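Pirin-like protein (Geobacillus kaustophilus, PDB 2P17) is of unknown function but binds one iron ion per subunit and belongs to the pirin family, built from two cupin domains. Local coordinates at residues 45-50 / 109-114; 59-64 / 88-93; 69-74 / 99-104; 79-84 / 129-134; 123-128 / 162-167. One frame throughout, in Å; residues are numbered along the deposited sequence.

Contact 1: residues 45-50 / 109-114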
# COMPACT_ATOMS: atom_id res chain seq x y z
N ASP A 45 -11.28 -0.16 4.53
CA ASP A 45 -12.39 -0.82 5.23
C ASP A 45 -12.32 -0.57 6.72
O ASP A 45 -11.25 -0.58 7.31
CB ASP A 45 -12.37 -2.33 4.97
CG ASP A 45 -12.68 -2.67 3.53
OD1 ASP A 45 -13.87 -2.64 3.15
OD2 ASP A 45 -11.73 -2.97 2.78
N ILE A 46 -13.49 -0.33 7.31
CA ILE A 46 -13.64 -0.33 8.75
C ILE A 46 -14.70 -1.38 9.04
O ILE A 46 -15.84 -1.24 8.59
CB ILE A 46 -14.09 1.05 9.27
CG1 ILE A 46 -13.07 2.13 8.89
CG2 ILE A 46 -14.33 0.99 10.79
CD1 ILE A 46 -13.50 3.53 9.21
N PHE A 47 -14.33 -2.44 9.76
CA PHE A 47 -15.23 -3.59 9.86
C PHE A 47 -15.13 -4.35 11.17
O PHE A 47 -14.10 -4.30 11.85
CB PHE A 47 -15.12 -4.51 8.63
CG PHE A 47 -13.75 -5.11 8.40
CD1 PHE A 47 -13.55 -6.47 8.55
CD2 PHE A 47 -12.68 -4.31 7.99
CE1 PHE A 47 -12.30 -7.03 8.32
CE2 PHE A 47 -11.42 -4.86 7.75
CZ PHE A 47 -11.23 -6.23 7.92
N GLU A 48 -16.21 -5.05 11.51
CA GLU A 48 -16.28 -5.87 12.71
C GLU A 48 -16.31 -7.35 12.36
O GLU A 48 -16.46 -7.73 11.19
CB GLU A 48 -17.50 -5.47 13.55
CG GLU A 48 -17.44 -4.03 14.07
CD GLU A 48 -18.73 -3.54 14.71
OE1 GLU A 48 -19.34 -4.28 15.52
OE2 GLU A 48 -19.12 -2.39 14.41
N ARG A 49 -16.16 -8.19 13.38
CA ARG A 49 -16.19 -9.64 13.23
C ARG A 49 -17.47 -10.08 12.52
O ARG A 49 -18.57 -9.62 12.85
CB ARG A 49 -16.09 -10.33 14.59
CG ARG A 49 -15.80 -11.82 14.54
CD ARG A 49 -15.34 -12.32 15.89
NE ARG A 49 -15.02 -13.75 15.91
CZ ARG A 49 -13.85 -14.28 15.54
NH1 ARG A 49 -12.85 -13.51 15.12
NH2 ARG A 49 -13.69 -15.59 15.61
N GLY A 50 -17.30 -10.95 11.53
CA GLY A 50 -18.42 -11.51 10.77
C GLY A 50 -18.74 -10.81 9.46
O GLY A 50 -19.64 -11.23 8.73
N VAL A 109 -11.55 -3.43 13.00
CA VAL A 109 -10.36 -3.28 12.17
C VAL A 109 -10.54 -2.16 11.16
O VAL A 109 -11.55 -2.10 10.48
CB VAL A 109 -10.01 -4.61 11.45
CG1 VAL A 109 -8.91 -4.42 10.40
CG2 VAL A 109 -9.55 -5.64 12.47
N HIS A 110 -9.55 -1.27 11.09
CA HIS A 110 -9.45 -0.28 10.03
C HIS A 110 -8.25 -0.69 9.19
O HIS A 110 -7.14 -0.75 9.72
CB HIS A 110 -9.24 1.10 10.66
CG HIS A 110 -9.28 2.25 9.70
ND1 HIS A 110 -8.96 3.53 10.07
CD2 HIS A 110 -9.60 2.31 8.38
CE1 HIS A 110 -9.09 4.34 9.03
NE2 HIS A 110 -9.47 3.62 7.99
N SER A 111 -8.48 -1.00 7.91
CA SER A 111 -7.41 -1.53 7.05
C SER A 111 -7.41 -0.93 5.66
O SER A 111 -8.39 -0.33 5.21
CB SER A 111 -7.51 -3.06 6.95
OG SER A 111 -8.75 -3.45 6.37
N LEU A 112 -6.27 -1.09 4.99
CA LEU A 112 -6.14 -0.75 3.57
C LEU A 112 -5.77 -2.02 2.82
O LEU A 112 -4.78 -2.65 3.17
CB LEU A 112 -5.06 0.30 3.36
CG LEU A 112 -5.45 1.69 3.85
CD1 LEU A 112 -4.23 2.54 4.08
CD2 LEU A 112 -6.42 2.35 2.85
N GLN A 113 -6.57 -2.38 1.82
CA GLN A 113 -6.38 -3.61 1.06
C GLN A 113 -6.02 -3.29 -0.39
O GLN A 113 -6.86 -2.78 -1.13
CB GLN A 113 -7.65 -4.46 1.10
CG GLN A 113 -7.54 -5.79 0.39
CD GLN A 113 -6.92 -6.85 1.27
OE1 GLN A 113 -6.12 -6.56 2.16
NE2 GLN A 113 -7.28 -8.10 1.03
N LEU A 114 -4.79 -3.61 -0.78
CA LEU A 114 -4.27 -3.36 -2.12
C LEU A 114 -4.27 -4.64 -2.94
O LEU A 114 -3.95 -5.71 -2.41
CB LEU A 114 -2.83 -2.84 -1.99
CG LEU A 114 -2.06 -2.55 -3.27
CD1 LEU A 114 -2.47 -1.18 -3.82
CD2 LEU A 114 -0.56 -2.61 -3.00
O HOH W 1 -9.30 -2.86 3.63

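Contact 2: residues 59-64 / 88-93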
# COMPACT_ATOMS: atom_id res chain seq x y z
N GLY A 59 -4.53 -15.25 -9.59
CA GLY A 59 -3.87 -14.40 -10.58
C GLY A 59 -3.49 -13.01 -10.11
O GLY A 59 -3.15 -12.15 -10.92
N ILE A 60 -3.56 -12.80 -8.79
CA ILE A 60 -3.27 -11.49 -8.17
C ILE A 60 -2.53 -11.71 -6.86
O ILE A 60 -2.37 -12.85 -6.41
CB ILE A 60 -4.56 -10.66 -7.90
CG1 ILE A 60 -5.43 -11.30 -6.80
CG2 ILE A 60 -5.34 -10.41 -9.20
CD1 ILE A 60 -6.57 -10.36 -6.32
N GLU A 61 -2.03 -10.62 -6.29
CA GLU A 61 -1.62 -10.58 -4.90
C GLU A 61 -2.48 -9.56 -4.15
O GLU A 61 -2.94 -8.58 -4.73
CB GLU A 61 -0.15 -10.17 -4.75
CG GLU A 61 0.81 -10.98 -5.60
CD GLU A 61 2.24 -10.65 -5.25
OE1 GLU A 61 2.70 -9.54 -5.62
OE2 GLU A 61 2.89 -11.47 -4.59
N THR A 62 -2.70 -9.81 -2.87
CA THR A 62 -3.35 -8.81 -2.02
C THR A 62 -2.40 -8.41 -0.90
O THR A 62 -1.65 -9.25 -0.38
CB THR A 62 -4.67 -9.28 -1.42
OG1 THR A 62 -4.42 -10.37 -0.53
CG2 THR A 62 -5.63 -9.74 -2.52
N VAL A 63 -2.42 -7.13 -0.55
CA VAL A 63 -1.53 -6.61 0.48
C VAL A 63 -2.37 -5.81 1.45
O VAL A 63 -2.98 -4.82 1.05
CB VAL A 63 -0.44 -5.72 -0.11
CG1 VAL A 63 0.51 -5.27 0.99
CG2 VAL A 63 0.37 -6.48 -1.18
N THR A 64 -2.39 -6.25 2.71
CA THR A 64 -3.21 -5.59 3.74
C THR A 64 -2.33 -4.82 4.69
O THR A 64 -1.32 -5.35 5.15
CB THR A 64 -3.98 -6.63 4.58
OG1 THR A 64 -4.57 -7.61 3.73
CG2 THR A 64 -5.07 -5.96 5.41
N VAL A 88 1.53 -5.60 8.29
CA VAL A 88 1.17 -5.84 6.89
C VAL A 88 1.19 -7.34 6.60
O VAL A 88 1.91 -8.09 7.25
CB VAL A 88 2.14 -5.06 5.94
CG1 VAL A 88 2.03 -5.50 4.47
CG2 VAL A 88 1.90 -3.54 6.06
N GLN A 89 0.33 -7.78 5.69
CA GLN A 89 0.46 -9.12 5.13
C GLN A 89 0.45 -9.06 3.61
O GLN A 89 -0.21 -8.20 3.01
CB GLN A 89 -0.62 -10.07 5.66
CG GLN A 89 -2.02 -9.65 5.26
CD GLN A 89 -3.14 -10.39 6.02
OE1 GLN A 89 -2.89 -11.29 6.82
NE2 GLN A 89 -4.38 -9.98 5.76
N TRP A 90 1.16 -9.99 3.00
CA TRP A 90 1.33 -10.04 1.55
C TRP A 90 0.89 -11.43 1.11
O TRP A 90 1.55 -12.43 1.43
CB TRP A 90 2.80 -9.82 1.21
CG TRP A 90 3.06 -9.29 -0.16
CD1 TRP A 90 2.98 -9.98 -1.36
CD2 TRP A 90 3.46 -7.96 -0.49
NE1 TRP A 90 3.31 -9.15 -2.40
CE2 TRP A 90 3.60 -7.90 -1.90
CE3 TRP A 90 3.70 -6.80 0.27
CZ2 TRP A 90 3.97 -6.72 -2.56
CZ3 TRP A 90 4.06 -5.63 -0.39
CH2 TRP A 90 4.19 -5.60 -1.79
N MSE A 91 -0.23 -11.51 0.40
CA MSE A 91 -0.75 -12.81 0.01
C MSE A 91 -0.70 -12.94 -1.50
O MSE A 91 -1.34 -12.18 -2.21
CB MSE A 91 -2.17 -13.01 0.52
CG MSE A 91 -2.65 -14.43 0.28
SE MSE A 91 -4.54 -14.73 0.65
CE MSE A 91 -4.89 -13.24 1.85
N THR A 92 0.09 -13.89 -1.97
CA THR A 92 0.14 -14.21 -3.40
C THR A 92 -0.90 -15.28 -3.68
O THR A 92 -0.78 -16.40 -3.19
CB THR A 92 1.54 -14.71 -3.79
OG1 THR A 92 2.51 -13.76 -3.35
CG2 THR A 92 1.65 -14.92 -5.31
N ALA A 93 -1.93 -14.94 -4.45
CA ALA A 93 -2.98 -15.92 -4.74
C ALA A 93 -2.56 -16.91 -5.82
O ALA A 93 -2.87 -18.09 -5.72
CB ALA A 93 -4.27 -15.23 -5.13

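Contact 3: residues 69-74 / 99-104. With FE (Fe (III) ion), chain B.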
# COMPACT_ATOMS: atom_id res chain seq x y z
N GLY A 69 -6.89 -1.85 15.20
CA GLY A 69 -7.62 -3.08 15.48
C GLY A 69 -6.76 -4.33 15.35
O GLY A 69 -5.58 -4.25 14.98
N GLU A 70 -7.36 -5.47 15.69
CA GLU A 70 -6.66 -6.75 15.67
C GLU A 70 -7.34 -7.64 14.64
O GLU A 70 -8.53 -7.92 14.74
CB GLU A 70 -6.68 -7.40 17.05
CG GLU A 70 -6.06 -6.55 18.16
CD GLU A 70 -4.55 -6.34 18.02
OE1 GLU A 70 -3.87 -7.17 17.36
OE2 GLU A 70 -4.03 -5.35 18.59
N LEU A 71 -6.57 -8.04 13.63
CA LEU A 71 -7.10 -8.82 12.51
C LEU A 71 -6.68 -10.29 12.57
O LEU A 71 -5.52 -10.59 12.83
CB LEU A 71 -6.65 -8.21 11.17
CG LEU A 71 -7.23 -8.76 9.86
CD1 LEU A 71 -8.74 -8.60 9.82
CD2 LEU A 71 -6.60 -8.08 8.66
N GLU A 72 -7.64 -11.18 12.34
CA GLU A 72 -7.38 -12.60 12.18
C GLU A 72 -7.40 -12.93 10.69
O GLU A 72 -8.40 -12.68 9.99
CB GLU A 72 -8.42 -13.44 12.92
CG GLU A 72 -8.36 -13.30 14.42
CD GLU A 72 -9.49 -14.01 15.14
OE1 GLU A 72 -10.23 -14.80 14.52
OE2 GLU A 72 -9.63 -13.77 16.36
N HIS A 73 -6.29 -13.47 10.21
CA HIS A 73 -6.19 -13.87 8.80
C HIS A 73 -6.32 -15.38 8.64
O HIS A 73 -5.76 -16.15 9.42
CB HIS A 73 -4.86 -13.42 8.21
CG HIS A 73 -4.56 -14.07 6.89
ND1 HIS A 73 -5.09 -13.61 5.71
CD2 HIS A 73 -3.81 -15.15 6.57
CE1 HIS A 73 -4.68 -14.38 4.71
NE2 HIS A 73 -3.90 -15.32 5.21
N PHE A 74 -7.04 -15.80 7.61
CA PHE A 74 -7.01 -17.18 7.17
C PHE A 74 -6.74 -17.26 5.68
O PHE A 74 -7.30 -16.48 4.90
CB PHE A 74 -8.34 -17.89 7.48
CG PHE A 74 -8.46 -19.21 6.79
CD1 PHE A 74 -7.83 -20.33 7.31
CD2 PHE A 74 -9.15 -19.32 5.58
CE1 PHE A 74 -7.91 -21.56 6.66
CE2 PHE A 74 -9.23 -20.54 4.92
CZ PHE A 74 -8.62 -21.66 5.46
N HIS A 99 -9.37 -17.06 1.12
CA HIS A 99 -8.97 -16.33 2.31
C HIS A 99 -10.17 -15.72 3.02
O HIS A 99 -11.26 -15.60 2.45
CB HIS A 99 -7.95 -15.24 1.95
CG HIS A 99 -8.58 -13.97 1.47
ND1 HIS A 99 -8.46 -12.78 2.16
CD2 HIS A 99 -9.35 -13.71 0.39
CE1 HIS A 99 -9.12 -11.83 1.51
NE2 HIS A 99 -9.67 -12.37 0.43
N LYS A 100 -9.96 -15.31 4.27
CA LYS A 100 -10.93 -14.50 5.00
C LYS A 100 -10.18 -13.64 6.00
O LYS A 100 -9.28 -14.13 6.69
CB LYS A 100 -11.95 -15.37 5.74
CG LYS A 100 -12.95 -14.59 6.57
CD LYS A 100 -14.02 -15.49 7.14
CE LYS A 100 -14.68 -14.82 8.34
NZ LYS A 100 -16.10 -15.24 8.53
N GLU A 101 -10.55 -12.36 6.07
CA GLU A 101 -9.98 -11.44 7.04
C GLU A 101 -11.08 -11.11 8.02
O GLU A 101 -12.14 -10.61 7.62
CB GLU A 101 -9.45 -10.16 6.35
CG GLU A 101 -8.61 -10.42 5.09
CD GLU A 101 -7.38 -11.29 5.35
OE1 GLU A 101 -6.85 -11.27 6.47
OE2 GLU A 101 -6.95 -11.98 4.41
N ASP A 102 -10.86 -11.43 9.30
CA ASP A 102 -11.92 -11.30 10.30
C ASP A 102 -11.36 -10.63 11.56
O ASP A 102 -10.38 -11.10 12.12
CB ASP A 102 -12.48 -12.69 10.64
CG ASP A 102 -13.92 -12.64 11.13
OD1 ASP A 102 -14.62 -11.65 10.86
OD2 ASP A 102 -14.36 -13.62 11.77
N PRO A 103 -11.96 -9.51 12.00
CA PRO A 103 -11.49 -8.95 13.27
C PRO A 103 -11.62 -9.91 14.45
O PRO A 103 -12.55 -10.73 14.50
CB PRO A 103 -12.39 -7.72 13.47
CG PRO A 103 -12.81 -7.36 12.06
CD PRO A 103 -13.03 -8.69 11.41
N ALA A 104 -10.71 -9.77 15.40
CA ALA A 104 -10.83 -10.47 16.69
C ALA A 104 -12.12 -10.03 17.38
O ALA A 104 -12.61 -8.92 17.16
CB ALA A 104 -9.63 -10.16 17.57
FE FE B . -10.57 -11.13 -0.72

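Contact 4: residues 79-84 / 129-134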
# COMPACT_ATOMS: atom_id res chain seq x y z
N GLY A 79 -2.98 -21.29 6.38
CA GLY A 79 -3.84 -21.38 7.56
C GLY A 79 -4.01 -20.05 8.27
O GLY A 79 -4.23 -19.02 7.63
N HIS A 80 -3.91 -20.07 9.60
CA HIS A 80 -4.22 -18.89 10.42
C HIS A 80 -3.03 -18.05 10.82
O HIS A 80 -1.96 -18.58 11.17
CB HIS A 80 -4.97 -19.29 11.69
CG HIS A 80 -6.44 -19.42 11.51
ND1 HIS A 80 -7.29 -18.33 11.58
CD2 HIS A 80 -7.22 -20.49 11.25
CE1 HIS A 80 -8.53 -18.73 11.37
NE2 HIS A 80 -8.51 -20.04 11.18
N SER A 81 -3.23 -16.73 10.79
CA SER A 81 -2.26 -15.78 11.30
C SER A 81 -3.00 -14.59 11.89
O SER A 81 -4.22 -14.50 11.80
CB SER A 81 -1.34 -15.33 10.18
OG SER A 81 -2.02 -14.44 9.30
N THR A 82 -2.26 -13.69 12.53
CA THR A 82 -2.84 -12.46 13.07
C THR A 82 -2.02 -11.24 12.66
O THR A 82 -0.83 -11.36 12.35
CB THR A 82 -2.95 -12.49 14.61
OG1 THR A 82 -1.67 -12.74 15.18
CG2 THR A 82 -3.95 -13.56 15.08
N LEU A 83 -2.69 -10.10 12.65
CA LEU A 83 -2.06 -8.80 12.40
C LEU A 83 -2.57 -7.81 13.41
O LEU A 83 -3.75 -7.84 13.75
CB LEU A 83 -2.39 -8.26 11.00
CG LEU A 83 -1.75 -8.79 9.71
CD1 LEU A 83 -2.17 -7.92 8.54
CD2 LEU A 83 -0.23 -8.88 9.77
N GLY A 84 -1.69 -6.93 13.87
CA GLY A 84 -2.10 -5.82 14.72
C GLY A 84 -1.84 -4.47 14.07
O GLY A 84 -1.42 -4.41 12.90
N TYR A 129 2.07 -16.88 1.47
CA TYR A 129 1.65 -15.89 2.45
C TYR A 129 2.88 -15.40 3.21
O TYR A 129 3.72 -16.19 3.63
CB TYR A 129 0.64 -16.51 3.43
CG TYR A 129 0.21 -15.55 4.52
CD1 TYR A 129 -0.71 -14.53 4.25
CD2 TYR A 129 0.73 -15.66 5.81
CE1 TYR A 129 -1.09 -13.65 5.24
CE2 TYR A 129 0.35 -14.77 6.82
CZ TYR A 129 -0.57 -13.77 6.52
OH TYR A 129 -0.97 -12.90 7.51
N GLN A 130 2.97 -14.08 3.33
CA GLN A 130 4.02 -13.44 4.13
C GLN A 130 3.39 -12.54 5.18
O GLN A 130 2.60 -11.65 4.85
CB GLN A 130 4.95 -12.62 3.25
CG GLN A 130 5.54 -13.37 2.09
CD GLN A 130 6.38 -12.48 1.22
OE1 GLN A 130 7.48 -12.07 1.61
NE2 GLN A 130 5.87 -12.15 0.04
N ASN A 131 3.72 -12.80 6.44
CA ASN A 131 3.29 -11.95 7.55
C ASN A 131 4.42 -10.96 7.86
O ASN A 131 5.53 -11.36 8.23
CB ASN A 131 2.96 -12.83 8.76
CG ASN A 131 2.24 -12.07 9.85
OD1 ASN A 131 2.87 -11.39 10.65
ND2 ASN A 131 0.91 -12.18 9.88
N LEU A 132 4.13 -9.68 7.69
CA LEU A 132 5.15 -8.64 7.76
C LEU A 132 4.93 -7.74 8.97
O LEU A 132 4.28 -6.71 8.87
CB LEU A 132 5.17 -7.81 6.46
CG LEU A 132 5.32 -8.61 5.16
CD1 LEU A 132 5.17 -7.70 3.94
CD2 LEU A 132 6.64 -9.39 5.12
N ARG A 133 5.45 -8.16 10.11
CA ARG A 133 5.30 -7.39 11.32
C ARG A 133 6.10 -6.10 11.23
O ARG A 133 7.25 -6.09 10.80
CB ARG A 133 5.76 -8.20 12.53
CG ARG A 133 4.99 -9.47 12.73
CD ARG A 133 3.54 -9.22 13.09
NE ARG A 133 2.88 -10.46 13.45
CZ ARG A 133 1.71 -10.55 14.07
NH1 ARG A 133 1.02 -9.46 14.39
NH2 ARG A 133 1.22 -11.75 14.36
N SER A 134 5.46 -5.00 11.63
CA SER A 134 6.10 -3.69 11.58
C SER A 134 7.49 -3.74 12.21
O SER A 134 8.46 -3.24 11.63
CB SER A 134 5.21 -2.69 12.31
OG SER A 134 5.81 -1.40 12.35
O HOH W 2 0.59 -14.48 13.14

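Contact 5: residues 123-128 / 162-167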
# COMPACT_ATOMS: atom_id res chain seq x y z
N LYS A 123 0.91 -15.91 -13.18
CA LYS A 123 -0.49 -16.03 -12.75
C LYS A 123 -0.79 -17.37 -12.10
O LYS A 123 -1.67 -17.48 -11.25
CB LYS A 123 -1.45 -15.74 -13.90
CG LYS A 123 -1.67 -14.25 -14.10
CD LYS A 123 -2.92 -13.97 -14.89
CE LYS A 123 -3.01 -12.49 -15.24
NZ LYS A 123 -3.27 -11.68 -14.03
N MSE A 124 -0.02 -18.39 -12.49
CA MSE A 124 -0.24 -19.76 -12.01
C MSE A 124 0.77 -20.19 -10.96
O MSE A 124 0.88 -21.39 -10.67
CB MSE A 124 -0.26 -20.75 -13.17
CG MSE A 124 -1.40 -20.51 -14.14
SE MSE A 124 -3.13 -21.07 -13.42
CE MSE A 124 -2.95 -23.00 -13.65
N THR A 125 1.49 -19.23 -10.39
CA THR A 125 2.48 -19.51 -9.35
C THR A 125 1.81 -20.09 -8.11
O THR A 125 0.59 -19.93 -7.92
CB THR A 125 3.34 -18.24 -9.02
OG1 THR A 125 4.52 -18.60 -8.29
CG2 THR A 125 2.54 -17.23 -8.23
N GLU A 126 2.57 -20.81 -7.29
CA GLU A 126 2.04 -21.37 -6.05
C GLU A 126 1.59 -20.24 -5.13
O GLU A 126 2.26 -19.21 -5.06
CB GLU A 126 3.09 -22.21 -5.33
CG GLU A 126 3.46 -23.53 -6.02
CD GLU A 126 2.39 -24.59 -5.91
OE1 GLU A 126 1.60 -24.57 -4.94
OE2 GLU A 126 2.34 -25.47 -6.80
N PRO A 127 0.45 -20.43 -4.44
CA PRO A 127 0.08 -19.42 -3.44
C PRO A 127 1.12 -19.34 -2.32
O PRO A 127 1.77 -20.35 -1.99
CB PRO A 127 -1.27 -19.90 -2.89
CG PRO A 127 -1.41 -21.31 -3.34
CD PRO A 127 -0.54 -21.52 -4.53
N ARG A 128 1.27 -18.15 -1.74
CA ARG A 128 2.27 -17.90 -0.71
C ARG A 128 1.74 -16.80 0.19
O ARG A 128 1.05 -15.89 -0.28
CB ARG A 128 3.60 -17.52 -1.38
CG ARG A 128 4.69 -16.88 -0.52
CD ARG A 128 5.93 -16.61 -1.37
NE ARG A 128 5.83 -15.51 -2.35
CZ ARG A 128 6.72 -15.32 -3.33
NH1 ARG A 128 7.73 -16.16 -3.47
NH2 ARG A 128 6.60 -14.31 -4.19
N LYS A 162 9.37 -10.96 -0.27
CA LYS A 162 9.44 -11.55 -1.60
C LYS A 162 8.44 -10.87 -2.53
O LYS A 162 7.27 -10.64 -2.17
CB LYS A 162 9.16 -13.05 -1.54
CG LYS A 162 10.10 -13.82 -0.61
CD LYS A 162 9.62 -15.26 -0.45
CE LYS A 162 10.66 -16.12 0.23
NZ LYS A 162 10.20 -17.54 0.28
N ASN A 163 8.91 -10.51 -3.72
CA ASN A 163 8.08 -9.86 -4.72
C ASN A 163 8.10 -10.69 -6.00
O ASN A 163 9.11 -11.32 -6.34
CB ASN A 163 8.60 -8.46 -5.07
CG ASN A 163 8.21 -7.36 -4.06
OD1 ASN A 163 8.60 -6.20 -4.26
ND2 ASN A 163 7.47 -7.69 -3.02
N ILE A 164 6.98 -10.64 -6.71
CA ILE A 164 6.94 -11.05 -8.11
C ILE A 164 7.05 -9.76 -8.93
O ILE A 164 8.11 -9.47 -9.48
CB ILE A 164 5.68 -11.91 -8.39
CG1 ILE A 164 5.83 -13.27 -7.67
CG2 ILE A 164 5.50 -12.13 -9.88
CD1 ILE A 164 4.57 -14.04 -7.51
N VAL A 165 5.98 -8.96 -9.00
CA VAL A 165 6.11 -7.61 -9.52
C VAL A 165 6.87 -6.80 -8.47
O VAL A 165 6.46 -6.76 -7.30
CB VAL A 165 4.72 -6.94 -9.76
CG1 VAL A 165 4.86 -5.43 -9.98
CG2 VAL A 165 4.02 -7.57 -10.95
N PRO A 166 7.99 -6.16 -8.86
CA PRO A 166 8.66 -5.27 -7.91
C PRO A 166 7.75 -4.17 -7.41
O PRO A 166 7.20 -3.41 -8.21
CB PRO A 166 9.83 -4.68 -8.73
CG PRO A 166 10.09 -5.70 -9.79
CD PRO A 166 8.71 -6.21 -10.15
N VAL A 167 7.57 -4.11 -6.10
CA VAL A 167 6.74 -3.09 -5.46
C VAL A 167 7.52 -2.46 -4.31
O VAL A 167 8.07 -3.16 -3.45
CB VAL A 167 5.41 -3.68 -4.92
CG1 VAL A 167 4.61 -2.65 -4.10
CG2 VAL A 167 4.57 -4.22 -6.06
O HOH W 3 5.33 -11.96 -3.71
O HOH W 4 9.57 -14.01 -5.34

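Contact 1: residues 45-50 / 109-114
Strand 45-47 runs antiparallel to strand 109-114, the short axes 4.8 Å apart and their directions 151° from each other. Two hydrogen-bonded pairs, Asp45 with Ser111 and Phe47 with Val109, bracket the non-hydrogen-bonded pair of Ile46 and His110. Phe47 CG is tucked between the backbone N and C (chi1 61°), which brings the ring alongside Val109. Val109 CB lies over one face, 4.3 Å from the ring centroid, while Ser111 OG meets the rim at Phe47 CE2, 3.3 Å away. An alanine at Phe47 would remove the ring, and would probably loosen the packing against Val109 and the edge-to-face partner Phe52. On the other face of the sheet, Ile46 CD1 stands 4.2 Å from the centroid of the His110 ring, whose NE2 bonds Glu44. A water donates to Asp45 OD2 at 2.6 Å and also bonds Ser111 OG, at 2.9 Å. With His22 on Asp45 OD1, both oxygens of this buried carboxylate have partners, consistent with its remaining charged within the barrel wall.

Contact 2: residues 59-64 / 88-93
Strands 60-64 and 88-92 are antiparallel, with Thr62-Met91 and Thr64-Gln89 as hydrogen-bonded pairs. Glu61, with CG anti to the carbonyl carbon (chi1 -52°), reaches across to two side chains of the partner strand, Thr92 and Trp90. Glu61 OE2 receives the Thr92 hydroxyl OG1 at 2.6 Å on its anti lone pair, and Glu61 OE1 accepts a weak, 3.3 Å bond from Trp90 NE1. The Trp90 indole, CG anti to the backbone N (chi1 -156°), lies beside Val63, whose CG2 stands 3.5 Å from the six-membered ring centroid, almost on its normal. A serine in place of Trp90 would remove that flat surface and is likely to leave Val63 and Met169 poorly packed. On the opposite face, Gln89 extends to set NE2 3.1 Å from Thr64 OG1, a hydroxyl whose strongest partner is Gln113 OE1; NE2 also bonds Glu101, and Gln89 OE1 bonds Tyr129 OH. With one face toward the iron and the other on strand 167-174, this pair forms part of the N-terminal barrel wall of a bicupin, as in the pirin family.

Contact 3: residues 69-74 / 99-104
Backbone hydrogen bonds zip strand 71-74 antiparallel to strand 99-103. Glu72 with Asp102 and Phe74 with Lys100 make both bonds of their pairs, the shortest from Glu72 N to Asp102 O at 2.7 Å, and Ala104 N continues the ladder to Glu70 O.

The polar side chains converge on Glu101. Bent at chi2 (-58°), it turns both oxygens on their syn lone pairs to His73 ND1, which lies 2.8 Å from Glu101 OE2 and 3.0 Å from Glu101 OE1, with ring and carboxylate only 18° from coplanar. The anti lone pair of Glu101 OE2 accepts a second N-H, His99 ND1, at 2.8 Å, while OE1 also takes Gln89 NE2. Because His73 NE2 bonds Asp75, that ring sits between two carboxylates and may well be positively charged.

Apolar contact is lighter: Leu71 CD1 lies 3.9 Å from Glu101 CB and also reaches the Asp102 backbone.

Metal binding uses the other nitrogen of His99, NE2 being 1.9 Å from the iron, with His57 the second ligand. Glu101, a predicted ligand, has its OE2 6.3 Å from FE here, so it acts as a second-shell group that orients a first-shell histidine, in the iron site of a cupin barrel.

Contact 4: residues 79-84 / 129-134
Two walls of the cupin beta-barrel face each other here without backbone pairing: strand 79-83 and strand 129-132 pass 8.4 Å apart at 30°, and side chains bridge the gap.

The phenol of Tyr129 is the hub of the polar network. Ser81 OG, held between its own backbone N and C (chi1 73°), donates to Tyr129 OH at 2.6 Å. Asn131 ND2 gives one N-H to the same Tyr129 oxygen at 3.1 Å, so Tyr129 OH accepts twice, leaving its own proton, consistent with the geometry, for Gln89 OE1. The other N-H of Asn131 ND2 goes to Thr82 O, again at 3.1 Å, arriving 40° above the carbonyl plane.

Arg133 adds further bonds. Arg133 NH2 donates to Thr82 OG1 at 3.2 Å, with the hydroxyl near the guanidinium plane, whereas Thr82 O lies over the flat of that group. One water accepts from Thr82 N at 3.0 Å and, weakly, from Arg133 NH2. The strongest partner of the guanidinium is Asp87, which forms a salt bridge with NH1 and would stabilise the charge.

Alongside these polar groups, the Leu83 and Asn131 side chains run antiparallel past one another, with Leu83 CD2 3.5 Å from Asn131 ND2.

Contact 5: residues 123-128 / 162-167
At the surface where the two cupin domains adjoin, the loop before strand 128-132 of the iron-bearing barrel meets the loop leading into strand 167-174. Arg128 carries most of the contact. From CB, CG leaves anti to the backbone N (chi1 165°), and the chain runs straight to Arg128 CD, 4.0 Å from Lys162 CD. There it bends (chi3 72°), so that Lys162 CB sits over the middle of one guanidinium face, 3.8 Å from Arg128 CZ. At the tip, Arg128 NH1 touches Lys162 CD at 3.7 Å. The other terminal nitrogen, Arg128 NH2, rests against Ile164 CG1 and gives hydrogen bonds to two waters, which donate on to Lys162 O and Asn163 O. Thr125 CG2 and Ile164 CD1 meet tip to tip, 3.8 Å apart. Lys162 thus covers a cation with its aliphatic stem while its own charge is held off, Lys162 NZ being 4.7 Å from Arg128 NH1; water-mediated bonds and aliphatic contact, rather than direct polar pairing, join the loops and probably offset some repulsion.

Overall arrangement
Four of the five contacts build one cupin barrel around the iron, and contact 3 supplies the ligand His99. Contact 2 supports it from the facing wall, where Gln89 NE2 lies 2.9 Å from Glu101 OE1 and the Thr62 side chain is about 5 Å from the iron. Contacts 1 and 2 are joined through neighbouring strands 109-117 and 60-66, while the centres of contacts 1 and 3 are about 8 Å apart. Contact 4 spans the barrel between contacts 2 and 3, its Tyr129 side chain about 11 Å from the iron. Contact 5 adjoins contact 2, centres about 9 Å apart, with Thr92 N 2.8 Å from Arg128 O, and is centred about 22 Å from contact 3.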